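Local coordinates for protein dipicolinate synthase, B chain (Bacillus cereus, PDB 3MCU) that probably works together with the DpaA subunit to convert dihydrodipicolinate to the spore compound dipicolinate, in a reaction coupled to NADP, at residues E20-H25 and A169-L174; V36-S41 and E63-K68; P123-V128 and D176-A181. All coordinates share one frame; numbering follows the deposited sequence.

Contact 1 of 3, residues E20-H25 and A169-L174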
ATOM      1  N   GLU D  20      24.732   9.218  22.307  1.00 83.75           N
ATOM      2  CA  GLU D  20      25.391  10.427  22.802  1.00 82.14           C
ATOM      3  C   GLU D  20      25.104  11.633  21.918  1.00 77.95           C
ATOM      4  O   GLU D  20      25.437  12.763  22.274  1.00 75.90           O
ATOM      5  CB  GLU D  20      26.901  10.237  22.937  1.00 88.02           C
ATOM      6  CG  GLU D  20      27.327   9.443  24.152  1.00 93.60           C
ATOM      7  CD  GLU D  20      27.403   7.956  23.874  1.00100.07           C
ATOM      8  OE1 GLU D  20      26.422   7.396  23.339  1.00 94.70           O
ATOM      9  OE2 GLU D  20      28.450   7.349  24.190  1.00107.83           O
ATOM     10  N   GLU D  21      24.494  11.382  20.761  1.00 78.11           N
ATOM     11  CA  GLU D  21      24.083  12.451  19.855  1.00 76.60           C
ATOM     12  C   GLU D  21      22.799  13.129  20.345  1.00 72.29           C
ATOM     13  O   GLU D  21      22.443  14.216  19.871  1.00 67.61           O
ATOM     14  CB  GLU D  21      23.898  11.910  18.437  1.00 74.75           C
ATOM     15  N   VAL D  22      22.115  12.485  21.294  1.00 69.02           N
ATOM     16  CA  VAL D  22      20.875  13.015  21.865  1.00 65.26           C
ATOM     17  C   VAL D  22      21.022  13.392  23.347  1.00 64.27           C
ATOM     18  O   VAL D  22      20.205  14.126  23.892  1.00 60.63           O
ATOM     19  CB  VAL D  22      19.681  12.033  21.689  1.00 61.26           C
ATOM     20  CG1 VAL D  22      19.535  11.622  20.233  1.00 55.78           C
ATOM     21  CG2 VAL D  22      19.843  10.808  22.583  1.00 64.84           C
HETATM   22  N   MSE D  23      22.064  12.887  23.995  1.00 68.33           N
HETATM   23  CA  MSE D  23      22.378  13.277  25.368  1.00 68.46           C
HETATM   24  C   MSE D  23      22.340  14.791  25.588  1.00 61.45           C
HETATM   25  O   MSE D  23      21.703  15.275  26.521  1.00 60.05           O
HETATM   26  CB  MSE D  23      23.751  12.734  25.763  1.00 76.41           C
HETATM   27  CG  MSE D  23      23.702  11.422  26.490  1.00 84.69           C
HETATM   28 SE   MSE D  23      22.899  11.671  28.250  1.00116.06          SE
HETATM   29  CE  MSE D  23      23.467   9.963  29.022  1.00 95.27           C
ATOM     30  N   PRO D  24      23.046  15.546  24.738  1.00 61.81           N
ATOM     31  CA  PRO D  24      23.013  17.007  24.825  1.00 58.83           C
ATOM     32  C   PRO D  24      21.662  17.609  24.451  1.00 54.03           C
ATOM     33  O   PRO D  24      21.396  18.752  24.828  1.00 51.85           O
ATOM     34  CB  PRO D  24      24.072  17.438  23.807  1.00 59.18           C
ATOM     35  CG  PRO D  24      24.962  16.261  23.656  1.00 62.48           C
ATOM     36  CD  PRO D  24      24.059  15.084  23.775  1.00 66.40           C
ATOM     37  N   HIS D  25      20.830  16.871  23.718  1.00 53.18           N
ATOM     38  CA  HIS D  25      19.514  17.393  23.328  1.00 50.71           C
ATOM     39  C   HIS D  25      18.547  17.451  24.500  1.00 46.29           C
ATOM     40  O   HIS D  25      17.832  18.439  24.667  1.00 44.38           O
ATOM     41  CB  HIS D  25      18.911  16.622  22.145  1.00 47.25           C
ATOM     42  CG  HIS D  25      19.618  16.877  20.849  1.00 47.75           C
ATOM     43  ND1 HIS D  25      19.599  18.103  20.218  1.00 43.07           N
ATOM     44  CD2 HIS D  25      20.379  16.067  20.074  1.00 47.79           C
ATOM     45  CE1 HIS D  25      20.312  18.038  19.111  1.00 41.47           C
ATOM     46  NE2 HIS D  25      20.796  16.814  18.999  1.00 46.36           N
ATOM     47  N   ALA D 169      18.694  12.193   9.747  1.00 22.47           N
ATOM     48  CA  ALA D 169      18.360  13.564  10.078  1.00 23.63           C
ATOM     49  C   ALA D 169      19.599  14.356  10.505  1.00 22.41           C
ATOM     50  O   ALA D 169      20.574  13.791  10.988  1.00 24.06           O
ATOM     51  CB  ALA D 169      17.340  13.590  11.187  1.00 22.11           C
ATOM     52  N   ARG D 170      19.537  15.666  10.307  1.00 22.64           N
ATOM     53  CA  ARG D 170      20.451  16.587  10.965  1.00 27.17           C
ATOM     54  C   ARG D 170      19.959  16.780  12.400  1.00 26.30           C
ATOM     55  O   ARG D 170      19.121  17.645  12.653  1.00 25.92           O
ATOM     56  CB  ARG D 170      20.482  17.934  10.213  1.00 26.02           C
ATOM     57  CG  ARG D 170      21.094  17.872   8.798  1.00 25.02           C
ATOM     58  CD  ARG D 170      21.058  19.230   8.097  1.00 24.44           C
ATOM     59  NE  ARG D 170      21.763  20.244   8.882  1.00 28.21           N
ATOM     60  CZ  ARG D 170      21.668  21.553   8.678  1.00 26.38           C
ATOM     61  NH1 ARG D 170      22.329  22.375   9.464  1.00 26.81           N
ATOM     62  NH2 ARG D 170      20.920  22.037   7.691  1.00 27.34           N
HETATM   63  N   MSE D 171      20.461  15.964  13.328  1.00 28.33           N
HETATM   64  CA  MSE D 171      20.087  16.048  14.752  1.00 30.45           C
HETATM   65  C   MSE D 171      20.154  17.449  15.357  1.00 31.05           C
HETATM   66  O   MSE D 171      19.402  17.776  16.285  1.00 31.50           O
HETATM   67  CB  MSE D 171      20.986  15.149  15.594  1.00 33.06           C
HETATM   68  CG  MSE D 171      20.706  13.685  15.460  1.00 42.02           C
HETATM   69 SE   MSE D 171      18.966  13.195  16.239  1.00 75.04          SE
HETATM   70  CE  MSE D 171      19.217  11.278  16.143  1.00 39.23           C
ATOM     71  N   GLU D 172      21.066  18.263  14.845  1.00 27.96           N
ATOM     72  CA  GLU D 172      21.303  19.582  15.402  1.00 30.88           C
ATOM     73  C   GLU D 172      20.080  20.471  15.185  1.00 31.27           C
ATOM     74  O   GLU D 172      19.896  21.464  15.887  1.00 32.32           O
ATOM     75  CB  GLU D 172      22.576  20.218  14.812  1.00 31.58           C
ATOM     76  CG  GLU D 172      22.500  20.584  13.321  1.00 29.60           C
ATOM     77  CD  GLU D 172      22.967  19.467  12.400  1.00 34.10           C
ATOM     78  OE1 GLU D 172      23.166  18.320  12.880  1.00 31.67           O
ATOM     79  OE2 GLU D 172      23.150  19.744  11.184  1.00 34.59           O
ATOM     80  N   LEU D 173      19.232  20.098  14.226  1.00 29.04           N
ATOM     81  CA  LEU D 173      18.020  20.858  13.969  1.00 27.87           C
ATOM     82  C   LEU D 173      16.822  20.315  14.753  1.00 26.68           C
ATOM     83  O   LEU D 173      15.682  20.695  14.476  1.00 28.70           O
ATOM     84  CB  LEU D 173      17.708  20.888  12.468  1.00 26.92           C
ATOM     85  CG  LEU D 173      18.753  21.551  11.564  1.00 28.54           C
ATOM     86  CD1 LEU D 173      18.267  21.630  10.126  1.00 25.95           C
ATOM     87  CD2 LEU D 173      19.119  22.942  12.087  1.00 30.27           C
ATOM     88  N   LEU D 174      17.074  19.433  15.721  1.00 26.51           N
ATOM     89  CA  LEU D 174      15.995  18.796  16.494  1.00 28.40           C
ATOM     90  C   LEU D 174      15.083  19.809  17.198  1.00 30.61           C
ATOM     91  O   LEU D 174      13.850  19.794  17.039  1.00 26.49           O
ATOM     92  CB  LEU D 174      16.567  17.799  17.504  1.00 29.83           C
ATOM     93  CG  LEU D 174      15.626  16.898  18.317  1.00 33.37           C
ATOM     94  CD1 LEU D 174      16.309  15.594  18.711  1.00 35.41           C
ATOM     95  CD2 LEU D 174      15.123  17.612  19.555  1.00 35.69           C
TER
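His25 and Leu174 mark the closest approach of the two backbones, with the CA atoms of His25 and Leu174 7.8 Å apart. Each stands near the start of a helix: residues 20-25 turn into helix 23-31, and residues 169-174 leave strand 167-169, pass through a short 3-10 turn at 171-172 and enter helix 174-181, with Leu173 at the N-cap. Within that turn Leu174 N donates to Met171 O at 2.9 Å.

A flat imidazole suits this place between the helix starts, since it can offer a face to Leu174 and its ND1 to Glu175. CG of His25 lies anti to its carbonyl carbon (chi1 -71°), and the ring bridges to the second segment. His25 CE1 comes 3.0 Å from Met171 O, obliquely to the ring. NE2 is also near this oxygen, but the angle is too poor for a hydrogen bond; the ring's polar grip comes instead from ND1, hydrogen-bonded to Glu175 OE1. Leu174 lays its branched side chain over one face of the imidazole, with Leu174 CD1 4.1 Å above the His25 ring plane and displaced toward the rim. The long, unbranched apolar chain of selenomethionine Met171 bends at chi2, and its terminal CE meets Val22 CG1 at 4.1 Å. Farther out, Arg170 NE donates to Glu172 OE2 at 2.7 Å in a salt bridge that links the residue before the 3-10 turn to one within it.

Beneath the contact runs strand 87-94. Val22 and Met171 both rest on its Pro92, Leu174 and Met171 on its Ala91, and Met171 reaches Ala127 of strand 124-130, so the beginnings of helices 23-31 and 174-181 meet over the sheet.

Contact 2 of 3, residues V36-S41 and E63-K68. With PO4 (phosphate ion), chain J.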
ATOM      1  N   VAL D  36      10.749  17.217  30.348  1.00 31.95           N
ATOM      2  CA  VAL D  36      11.141  16.111  29.476  1.00 32.02           C
ATOM      3  C   VAL D  36      10.872  14.724  30.071  1.00 32.52           C
ATOM      4  O   VAL D  36      11.415  14.398  31.122  1.00 34.95           O
ATOM      5  CB  VAL D  36      12.631  16.226  29.148  1.00 32.65           C
ATOM      6  CG1 VAL D  36      13.069  15.132  28.182  1.00 33.98           C
ATOM      7  CG2 VAL D  36      12.906  17.583  28.570  1.00 35.03           C
ATOM      8  N   ARG D  37      10.037  13.916  29.402  1.00 29.26           N
ATOM      9  CA  ARG D  37       9.767  12.548  29.854  1.00 29.82           C
ATOM     10  C   ARG D  37      10.454  11.528  28.957  1.00 29.73           C
ATOM     11  O   ARG D  37      10.026  11.306  27.821  1.00 28.91           O
ATOM     12  CB  ARG D  37       8.259  12.227  29.903  1.00 30.57           C
ATOM     13  CG  ARG D  37       7.315  13.409  30.086  1.00 32.47           C
ATOM     14  CD  ARG D  37       7.086  13.851  31.536  1.00 35.23           C
ATOM     15  NE  ARG D  37       6.513  12.816  32.394  1.00 39.80           N
ATOM     16  CZ  ARG D  37       5.708  13.035  33.435  1.00 32.37           C
ATOM     17  NH1 ARG D  37       5.315  14.261  33.762  1.00 30.77           N
ATOM     18  NH2 ARG D  37       5.288  12.007  34.149  1.00 32.90           N
ATOM     19  N   PRO D  38      11.517  10.895  29.461  1.00 31.84           N
ATOM     20  CA  PRO D  38      12.251   9.916  28.644  1.00 33.31           C
ATOM     21  C   PRO D  38      11.477   8.616  28.442  1.00 31.54           C
ATOM     22  O   PRO D  38      10.815   8.125  29.354  1.00 29.70           O
ATOM     23  CB  PRO D  38      13.524   9.642  29.461  1.00 34.35           C
ATOM     24  CG  PRO D  38      13.574  10.722  30.501  1.00 36.47           C
ATOM     25  CD  PRO D  38      12.152  11.105  30.772  1.00 33.42           C
ATOM     26  N   VAL D  39      11.580   8.072  27.236  1.00 31.31           N
ATOM     27  CA  VAL D  39      10.983   6.787  26.907  1.00 31.03           C
ATOM     28  C   VAL D  39      12.052   5.907  26.258  1.00 34.57           C
ATOM     29  O   VAL D  39      12.662   6.287  25.256  1.00 30.03           O
ATOM     30  CB  VAL D  39       9.791   6.968  25.941  1.00 28.66           C
ATOM     31  CG1 VAL D  39       9.050   5.653  25.736  1.00 30.23           C
ATOM     32  CG2 VAL D  39       8.844   8.032  26.472  1.00 30.39           C
ATOM     33  N   VAL D  40      12.302   4.747  26.850  1.00 36.58           N
ATOM     34  CA  VAL D  40      13.297   3.830  26.299  1.00 42.84           C
ATOM     35  C   VAL D  40      12.638   2.557  25.793  1.00 43.98           C
ATOM     36  O   VAL D  40      11.835   1.933  26.496  1.00 45.80           O
ATOM     37  CB  VAL D  40      14.391   3.466  27.327  1.00 45.41           C
ATOM     38  CG1 VAL D  40      15.148   4.701  27.738  1.00 48.97           C
ATOM     39  CG2 VAL D  40      13.778   2.810  28.549  1.00 47.77           C
ATOM     40  N   SER D  41      12.972   2.174  24.566  1.00 47.35           N
ATOM     41  CA  SER D  41      12.386   0.976  23.967  1.00 47.40           C
ATOM     42  C   SER D  41      13.048  -0.309  24.489  1.00 54.63           C
ATOM     43  O   SER D  41      12.698  -1.418  24.063  1.00 57.38           O
ATOM     44  CB  SER D  41      12.428   1.047  22.433  1.00 46.54           C
ATOM     45  OG  SER D  41      13.758   1.011  21.943  1.00 51.48           O
ATOM     46  N   GLU D  63      18.309  11.633  35.942  1.00 59.65           N
ATOM     47  CA  GLU D  63      18.678  12.734  36.820  1.00 63.55           C
ATOM     48  C   GLU D  63      18.534  14.065  36.085  1.00 59.72           C
ATOM     49  O   GLU D  63      18.021  15.038  36.638  1.00 56.67           O
ATOM     50  CB  GLU D  63      20.107  12.564  37.339  1.00 68.21           C
ATOM     51  CG  GLU D  63      20.514  13.610  38.364  1.00 71.52           C
ATOM     52  CD  GLU D  63      21.802  14.317  37.989  1.00 76.91           C
ATOM     53  OE1 GLU D  63      22.089  15.389  38.570  1.00 80.76           O
ATOM     54  OE2 GLU D  63      22.523  13.800  37.109  1.00 77.33           O
ATOM     55  N   ILE D  64      18.992  14.091  34.835  1.00 58.99           N
ATOM     56  CA  ILE D  64      18.863  15.262  33.974  1.00 56.70           C
ATOM     57  C   ILE D  64      17.413  15.740  33.880  1.00 54.78           C
ATOM     58  O   ILE D  64      17.131  16.933  34.007  1.00 50.51           O
ATOM     59  CB  ILE D  64      19.387  14.968  32.544  1.00 58.52           C
ATOM     60  CG1 ILE D  64      20.895  14.703  32.566  1.00 66.92           C
ATOM     61  CG2 ILE D  64      19.058  16.117  31.601  1.00 56.38           C
ATOM     62  CD1 ILE D  64      21.509  14.454  31.189  1.00 72.59           C
ATOM     63  N   THR D  65      16.493  14.798  33.674  1.00 52.92           N
ATOM     64  CA  THR D  65      15.097  15.138  33.423  1.00 46.80           C
ATOM     65  C   THR D  65      14.251  15.220  34.691  1.00 46.97           C
ATOM     66  O   THR D  65      13.257  15.939  34.734  1.00 43.04           O
ATOM     67  CB  THR D  65      14.449  14.131  32.453  1.00 44.47           C
ATOM     68  OG1 THR D  65      14.505  12.817  33.018  1.00 44.05           O
ATOM     69  CG2 THR D  65      15.181  14.140  31.118  1.00 42.19           C
ATOM     70  N   GLY D  66      14.645  14.479  35.718  1.00 48.21           N
ATOM     71  CA  GLY D  66      13.847  14.394  36.922  1.00 45.10           C
ATOM     72  C   GLY D  66      12.674  13.431  36.793  1.00 47.15           C
ATOM     73  O   GLY D  66      11.733  13.464  37.595  1.00 46.46           O
ATOM     74  N   PHE D  67      12.717  12.573  35.777  1.00 44.60           N
ATOM     75  CA  PHE D  67      11.706  11.528  35.629  1.00 44.61           C
ATOM     76  C   PHE D  67      12.349  10.191  35.330  1.00 46.88           C
ATOM     77  O   PHE D  67      13.325  10.111  34.586  1.00 47.80           O
ATOM     78  CB  PHE D  67      10.676  11.878  34.547  1.00 40.75           C
ATOM     79  CG  PHE D  67       9.797  13.034  34.907  1.00 40.19           C
ATOM     80  CD1 PHE D  67       8.642  12.841  35.645  1.00 40.13           C
ATOM     81  CD2 PHE D  67      10.128  14.315  34.518  1.00 39.05           C
ATOM     82  CE1 PHE D  67       7.836  13.900  35.985  1.00 38.02           C
ATOM     83  CE2 PHE D  67       9.319  15.385  34.854  1.00 39.04           C
ATOM     84  CZ  PHE D  67       8.171  15.175  35.589  1.00 38.02           C
ATOM     85  N   LYS D  68      11.808   9.145  35.937  1.00 47.12           N
ATOM     86  CA  LYS D  68      12.192   7.789  35.598  1.00 50.20           C
ATOM     87  C   LYS D  68      11.774   7.546  34.158  1.00 44.95           C
ATOM     88  O   LYS D  68      10.684   7.932  33.747  1.00 42.46           O
ATOM     89  CB  LYS D  68      11.516   6.787  36.534  1.00 49.25           C
ATOM     90  CG  LYS D  68       9.996   6.932  36.598  1.00 53.35           C
ATOM     91  CD  LYS D  68       9.562   8.268  37.203  1.00 53.09           C
ATOM     92  CE  LYS D  68       8.143   8.632  36.760  1.00 52.78           C
ATOM     93  NZ  LYS D  68       7.698   9.949  37.302  1.00 51.20           N
TER
HETATM   94  P   PO4 J 302      14.223  -0.975  17.667  1.00 53.76           P
HETATM   95  O1  PO4 J 302      14.216  -0.039  18.869  1.00 48.21           O
HETATM   96  O2  PO4 J 302      15.380  -0.682  16.736  1.00 43.48           O
HETATM   97  O3  PO4 J 302      14.308  -2.401  18.179  1.00 57.86           O
HETATM   98  O4  PO4 J 302      12.967  -0.816  16.857  1.00 40.83           O
HETATM   99  O   HOH W   1       9.528   9.535  31.691  1.00 31.65           O
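Arg37 folds its side chain over the ring of Phe67, and the stack develops atom by atom. CB and CG carry the chain out from strand 35-40, and the bend at chi2 (-85°) sets Arg37 CD almost squarely above the ring, 4.2 Å from the Phe67 centroid and 6° off its normal, as a CH-pi contact. NE follows over the same face, toward the rim. CZ of Arg37 sits 3.9 Å from the Phe67 centroid, with the guanidinium and ring planes 21° apart: a cation-pi stack as well as a flat one. At the tip, Arg37 NH1 touches Phe67 CE1 at 3.4 Å and also forms a salt bridge with Glu35, while Arg37 NH2 is 4.5 Å from Lys68 NZ, two like charges that Glu35 probably helps to offset.

Gly66, with positive phi, ends helix 57-65 and brings Phe67 back toward the strand. The turn is an ST turn: Thr65 OG1 accepts from Phe67 N at 3.3 Å, and the same hydroxyl is hydrogen-bonded to Ile61 O. Compact, branched Thr65 thus holds the turn with OG1 and turns CG2 to Val36. Pro38 meets it tip to tip, Pro38 CG to Thr65 OG1 at 3.4 Å, and Val36 crosses it at about a right angle. A water donates to Pro38 O at 3.0 Å and to Lys68 O at 2.9 Å, bridging the two backbones at these residues.

Val36 continues the apolar packing onto Leu26, Leu29 and Ile30 of helix 23-31. Val39 points away from residues 63-68 and packs against helix 109-118, so strand 35-40 is enclosed between helices, with strand 7-12 as its parallel neighbour.

Contact 3 of 3, residues P123-V128 and D176-A181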
ATOM      1  N   PRO D 123       1.575  16.592  18.217  1.00 22.26           N
ATOM      2  CA  PRO D 123       2.700  16.364  17.308  1.00 17.88           C
ATOM      3  C   PRO D 123       3.714  15.321  17.774  1.00 18.20           C
ATOM      4  O   PRO D 123       4.075  15.218  18.956  1.00 17.52           O
ATOM      5  CB  PRO D 123       3.352  17.751  17.188  1.00 18.74           C
ATOM      6  CG  PRO D 123       2.940  18.487  18.461  1.00 21.23           C
ATOM      7  CD  PRO D 123       1.593  17.936  18.843  1.00 19.36           C
ATOM      8  N   VAL D 124       4.153  14.531  16.796  1.00 17.64           N
ATOM      9  CA  VAL D 124       5.241  13.581  16.948  1.00 17.23           C
ATOM     10  C   VAL D 124       6.329  14.030  15.994  1.00 16.38           C
ATOM     11  O   VAL D 124       6.066  14.247  14.804  1.00 15.06           O
ATOM     12  CB  VAL D 124       4.793  12.163  16.563  1.00 16.29           C
ATOM     13  CG1 VAL D 124       5.966  11.221  16.502  1.00 13.03           C
ATOM     14  CG2 VAL D 124       3.737  11.654  17.550  1.00 16.15           C
ATOM     15  N   VAL D 125       7.543  14.185  16.517  1.00 16.45           N
ATOM     16  CA  VAL D 125       8.690  14.599  15.719  1.00 16.69           C
ATOM     17  C   VAL D 125       9.652  13.441  15.605  1.00 17.00           C
ATOM     18  O   VAL D 125      10.045  12.853  16.621  1.00 18.81           O
ATOM     19  CB  VAL D 125       9.444  15.800  16.363  1.00 19.84           C
ATOM     20  CG1 VAL D 125      10.797  15.983  15.717  1.00 16.16           C
ATOM     21  CG2 VAL D 125       8.618  17.072  16.231  1.00 19.72           C
ATOM     22  N   LEU D 126      10.028  13.118  14.371  1.00 16.50           N
ATOM     23  CA  LEU D 126      10.864  11.960  14.084  1.00 15.92           C
ATOM     24  C   LEU D 126      12.214  12.395  13.511  1.00 17.52           C
ATOM     25  O   LEU D 126      12.252  13.246  12.633  1.00 16.43           O
ATOM     26  CB  LEU D 126      10.158  11.075  13.045  1.00 18.16           C
ATOM     27  CG  LEU D 126       8.789  10.481  13.385  1.00 19.74           C
ATOM     28  CD1 LEU D 126       8.197   9.699  12.203  1.00 19.35           C
ATOM     29  CD2 LEU D 126       8.932   9.586  14.614  1.00 21.05           C
ATOM     30  N   ALA D 127      13.307  11.794  13.985  1.00 20.00           N
ATOM     31  CA  ALA D 127      14.633  11.940  13.344  1.00 23.00           C
ATOM     32  C   ALA D 127      15.095  10.628  12.732  1.00 25.08           C
ATOM     33  O   ALA D 127      15.680   9.778  13.413  1.00 27.49           O
ATOM     34  CB  ALA D 127      15.687  12.441  14.341  1.00 23.77           C
ATOM     35  N   VAL D 128      14.856  10.477  11.436  1.00 23.27           N
ATOM     36  CA  VAL D 128      15.184   9.246  10.747  1.00 23.81           C
ATOM     37  C   VAL D 128      16.669   8.957  10.707  1.00 24.43           C
ATOM     38  O   VAL D 128      17.504   9.867  10.690  1.00 22.02           O
ATOM     39  CB  VAL D 128      14.628   9.245   9.319  1.00 24.52           C
ATOM     40  CG1 VAL D 128      13.132   9.547   9.359  1.00 25.83           C
ATOM     41  CG2 VAL D 128      15.334  10.279   8.484  1.00 23.08           C
ATOM     42  N   ASP D 176      14.798  23.063  16.692  1.00 30.39           N
ATOM     43  CA  ASP D 176      14.082  23.897  15.734  1.00 31.29           C
ATOM     44  C   ASP D 176      12.858  23.199  15.171  1.00 30.96           C
ATOM     45  O   ASP D 176      11.843  23.833  14.889  1.00 30.72           O
ATOM     46  CB  ASP D 176      14.998  24.283  14.580  1.00 32.76           C
ATOM     47  CG  ASP D 176      15.988  25.341  14.972  1.00 38.26           C
ATOM     48  OD1 ASP D 176      17.021  25.469  14.280  1.00 36.16           O
ATOM     49  OD2 ASP D 176      15.718  26.034  15.985  1.00 38.78           O
ATOM     50  N   THR D 177      12.976  21.888  14.976  1.00 29.06           N
ATOM     51  CA  THR D 177      11.890  21.104  14.423  1.00 26.32           C
ATOM     52  C   THR D 177      10.720  20.990  15.399  1.00 24.98           C
ATOM     53  O   THR D 177       9.558  21.180  15.015  1.00 23.85           O
ATOM     54  CB  THR D 177      12.367  19.707  14.000  1.00 22.92           C
ATOM     55  OG1 THR D 177      13.486  19.844  13.105  1.00 22.41           O
ATOM     56  CG2 THR D 177      11.218  18.919  13.328  1.00 19.22           C
ATOM     57  N   VAL D 178      11.005  20.682  16.658  1.00 23.36           N
ATOM     58  CA  VAL D 178       9.892  20.605  17.583  1.00 27.32           C
ATOM     59  C   VAL D 178       9.245  21.975  17.862  1.00 27.02           C
ATOM     60  O   VAL D 178       8.059  22.043  18.108  1.00 26.89           O
ATOM     61  CB  VAL D 178      10.166  19.766  18.868  1.00 30.34           C
ATOM     62  CG1 VAL D 178      11.454  18.973  18.762  1.00 26.01           C
ATOM     63  CG2 VAL D 178      10.063  20.614  20.135  1.00 29.19           C
ATOM     64  N   LEU D 179      10.016  23.057  17.763  1.00 29.66           N
ATOM     65  CA  LEU D 179       9.454  24.401  17.891  1.00 31.34           C
ATOM     66  C   LEU D 179       8.414  24.671  16.814  1.00 31.97           C
ATOM     67  O   LEU D 179       7.347  25.212  17.098  1.00 30.88           O
ATOM     68  CB  LEU D 179      10.548  25.467  17.832  1.00 32.38           C
ATOM     69  CG  LEU D 179      11.179  25.830  19.173  1.00 38.71           C
ATOM     70  CD1 LEU D 179      12.463  26.671  18.996  1.00 38.60           C
ATOM     71  CD2 LEU D 179      10.145  26.553  20.032  1.00 37.40           C
ATOM     72  N   GLU D 180       8.725  24.293  15.575  1.00 31.77           N
ATOM     73  CA  GLU D 180       7.753  24.428  14.487  1.00 30.35           C
ATOM     74  C   GLU D 180       6.570  23.470  14.667  1.00 27.46           C
ATOM     75  O   GLU D 180       5.427  23.822  14.364  1.00 29.27           O
ATOM     76  CB  GLU D 180       8.414  24.192  13.119  1.00 29.82           C
ATOM     77  CG  GLU D 180       9.418  25.264  12.677  1.00 30.81           C
ATOM     78  CD  GLU D 180       8.878  26.696  12.786  1.00 40.02           C
ATOM     79  OE1 GLU D 180       7.833  26.999  12.162  1.00 41.39           O
ATOM     80  OE2 GLU D 180       9.521  27.521  13.491  1.00 45.26           O
ATOM     81  N   ALA D 181       6.848  22.256  15.137  1.00 24.43           N
ATOM     82  CA  ALA D 181       5.799  21.244  15.255  1.00 25.37           C
ATOM     83  C   ALA D 181       4.760  21.645  16.291  1.00 24.05           C
ATOM     84  O   ALA D 181       3.591  21.373  16.106  1.00 23.26           O
ATOM     85  CB  ALA D 181       6.382  19.849  15.592  1.00 20.07           C
TER
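Ala181 N donates to Thr177 O at 2.9 Å, a helical bond that sets two of the side chains facing Val125 one turn apart. The arrangement belongs to a Rossmann-like alpha/beta fold, in which helices cover the faces of a mainly parallel sheet: helix 174-181 lies on strand 124-130, and the axes of segments 124-128 and 176-181 approach to 8.9 Å, their N-to-C directions 155° apart, close to antiparallel.

Val125 carries the contact with its two branches. Val125 CG1, anti to the backbone N (chi1 166°), meets Thr177 CG2 at 3.8 Å; CG2 meets Val178 CA and CB and, farther along the helix, Ala181 CB. Beta-branched valine suits an interior strand, where it offers two methyls to the helix. Thr177 can be buried here because its OG1 is satisfied by Leu173 O, one turn back, while its CG2, anti to the backbone N, faces Val125. Small Ala181 lets the helix come near the start of the strand, where Pro123 CB lies 4.0 Å from Ala181 CB.

Val124 and Leu126 point away from helix 174-181 and meet Phe101 of helix 95-102, so the strand is packed on both faces. Val178 also reaches Val89 of the adjacent strand 87-94. The tightest fit is methyl against methyl: Val125 CG2 stands 3.6 Å from Ala181 CB.

In the fold
Contacts 1 and 3 meet directly, their centres about 12 Å apart: Ala169 N probably hydrogen-bonds Val128 O at 2.8 Å, and Ala169 CB packs on Ala127 CB at 3.7 Å. Contact 2 adjoins contact 1 through the poorly ordered Met23, whose SE lies 4.3 Å from Ile64 CD1, but its nearest atoms stay about 9 Å from contact 3; those two are related through the common sheet. Strand 35-40 of contact 2 leads to Ser41, whose OG donates to a phosphate O1 at 3.3 Å. That ion, probably from the crystallisation liquor, is also held by Gly14, Thr94, Asn96 and Ser97, a site consistent with cofactor-phosphate binding in flavoprotein relatives.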